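Local coordinates for aldo-keto reductase family 1, member B4 (Aldose reductase) (Schistosoma japonicum, PDB 4HBK), which probably reduces aldehydes, including aldose sugars, to alcohols with NADPH, at residues Q201-L204 / K210-N213. Sequence-based numbering, arbitrary orientation.
Sequences QNIL and KPAN
Pro211 presents the CG-CD edge of its ring to two methyl groups of the helix, and this is the buried half of the contact. Ile203 CG2 lies 3.8 Å from Pro211 CD, and Leu204 CD2 meets the same carbon at 3.9 Å, so one ring carbon is shared by two side chains adjacent in sequence. Ile203 can do this because CG2 is anti to its backbone N (chi1 of -76° on CG1), which sends the methyl to the proline. Both Ile203 and Pro211 are buried, and Trp175 of helix 171-183 touches each of them. The outer half is the solvent side, with one tight methyl-to-methylene touch: the exposed Lys210 runs across Leu204 at about a right angle, and Leu204 CD2 meets its CB, CG and CD, coming to 3.5 Å from Lys210 CD. The stem bends at CG-CD (chi3 -94°), and Lys210 NZ lies 5.3 Å from Leu204 CD2. The contacts between the segments are all carbon to carbon, burying 155 Å² of apolar packing between the last turn of helix 197-206 and the loop entering strand 213-217, the helix-to-strand return of a beta/alpha unit in the (beta/alpha)8 TIM barrel of aldo/keto reductases.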
ATOM      1  N   GLN A 201       2.840 -15.791  -8.632  1.00 12.84           N
ATOM      2  CA  GLN A 201       3.575 -16.784  -9.408  1.00 13.37           C
ATOM      3  C   GLN A 201       3.335 -16.563 -10.892  1.00 13.85           C
ATOM      4  O   GLN A 201       4.275 -16.464 -11.670  1.00 11.23           O
ATOM      5  CB  GLN A 201       3.170 -18.208  -9.011  1.00 12.61           C
ATOM      6  CG  GLN A 201       3.829 -18.704  -7.717  1.00 17.38           C
ATOM      7  CD  GLN A 201       3.259 -20.037  -7.224  1.00 22.87           C
ATOM      8  OE1 GLN A 201       2.053 -20.274  -7.289  1.00 24.50           O
ATOM      9  NE2 GLN A 201       4.129 -20.907  -6.728  1.00 16.58           N
ATOM     10  N   ASN A 202       2.069 -16.459 -11.277  1.00 13.73           N
ATOM     11  CA  ASN A 202       1.707 -16.278 -12.675  1.00 12.07           C
ATOM     12  C   ASN A 202       2.279 -15.000 -13.280  1.00 14.29           C
ATOM     13  O   ASN A 202       2.747 -15.008 -14.417  1.00 11.50           O
ATOM     14  CB  ASN A 202       0.190 -16.281 -12.849  1.00 15.29           C
ATOM     15  CG  ASN A 202      -0.224 -16.006 -14.281  1.00 17.48           C
ATOM     16  OD1 ASN A 202      -0.007 -16.834 -15.164  1.00 16.96           O
ATOM     17  ND2 ASN A 202      -0.824 -14.843 -14.521  1.00 15.55           N
ATOM     18  N   ILE A 203       2.219 -13.900 -12.535  1.00 13.23           N
ATOM     19  CA  ILE A 203       2.809 -12.646 -13.002  1.00 11.70           C
ATOM     20  C   ILE A 203       4.311 -12.837 -13.248  1.00 13.15           C
ATOM     21  O   ILE A 203       4.844 -12.413 -14.277  1.00 11.09           O
ATOM     22  CB  ILE A 203       2.605 -11.495 -11.982  1.00 13.29           C
ATOM     23  CG1 ILE A 203       1.170 -10.960 -12.031  1.00 10.29           C
ATOM     24  CG2 ILE A 203       3.597 -10.369 -12.244  1.00 11.64           C
ATOM     25  CD1 ILE A 203       0.890 -10.124 -13.243  1.00 14.67           C
ATOM     26  N   LEU A 204       4.987 -13.483 -12.301  1.00 10.79           N
ATOM     27  CA  LEU A 204       6.438 -13.670 -12.393  1.00 16.83           C
ATOM     28  C   LEU A 204       6.827 -14.614 -13.523  1.00 14.43           C
ATOM     29  O   LEU A 204       7.916 -14.506 -14.091  1.00 17.12           O
ATOM     30  CB  LEU A 204       7.008 -14.209 -11.076  1.00 18.47           C
ATOM     31  CG  LEU A 204       7.159 -13.238  -9.910  1.00 17.31           C
ATOM     32  CD1 LEU A 204       7.409 -14.022  -8.641  1.00 15.56           C
ATOM     33  CD2 LEU A 204       8.306 -12.283 -10.194  1.00 15.67           C
ATOM     34  N   LYS A 210       9.875  -7.567 -13.351  1.00 12.54           N
ATOM     35  CA  LYS A 210       9.295  -8.154 -12.158  1.00 11.64           C
ATOM     36  C   LYS A 210       8.612  -7.109 -11.284  1.00 11.02           C
ATOM     37  O   LYS A 210       9.027  -5.953 -11.228  1.00  9.80           O
ATOM     38  CB  LYS A 210      10.356  -8.923 -11.366  1.00 12.99           C
ATOM     39  CG  LYS A 210      10.888 -10.128 -12.132  1.00 11.02           C
ATOM     40  CD  LYS A 210      11.429 -11.209 -11.209  1.00 19.04           C
ATOM     41  CE  LYS A 210      12.913 -11.074 -10.993  1.00 19.07           C
ATOM     42  NZ  LYS A 210      13.538 -12.393 -10.640  1.00 23.14           N
ATOM     43  N   PRO A 211       7.531  -7.509 -10.624  1.00  9.83           N
ATOM     44  CA  PRO A 211       6.937  -6.632  -9.615  1.00 12.18           C
ATOM     45  C   PRO A 211       8.002  -6.344  -8.570  1.00 12.32           C
ATOM     46  O   PRO A 211       8.774  -7.253  -8.249  1.00 11.35           O
ATOM     47  CB  PRO A 211       5.806  -7.484  -9.031  1.00 13.73           C
ATOM     48  CG  PRO A 211       6.075  -8.919  -9.527  1.00 10.95           C
ATOM     49  CD  PRO A 211       6.784  -8.760 -10.810  1.00 11.81           C
ATOM     50  N   ALA A 212       8.071  -5.103  -8.089  1.00 10.88           N
ATOM     51  CA  ALA A 212       9.048  -4.706  -7.079  1.00  9.26           C
ATOM     52  C   ALA A 212       8.452  -4.738  -5.680  1.00 11.67           C
ATOM     53  O   ALA A 212       9.177  -4.752  -4.678  1.00 10.84           O
ATOM     54  CB  ALA A 212       9.567  -3.300  -7.372  1.00  9.64           C
ATOM     55  N   ASN A 213       7.126  -4.734  -5.602  1.00  8.95           N
ATOM     56  CA  ASN A 213       6.475  -4.580  -4.314  1.00  9.64           C
ATOM     57  C   ASN A 213       5.090  -5.218  -4.288  1.00  9.75           C
ATOM     58  O   ASN A 213       4.386  -5.238  -5.301  1.00  8.17           O
ATOM     59  CB  ASN A 213       6.404  -3.091  -3.957  1.00  7.40           C
ATOM     60  CG  ASN A 213       5.632  -2.823  -2.687  1.00  9.12           C
ATOM     61  OD1 ASN A 213       4.470  -2.412  -2.738  1.00 13.46           O
ATOM     62  ND2 ASN A 213       6.271  -3.034  -1.534  1.00  7.00           N
TER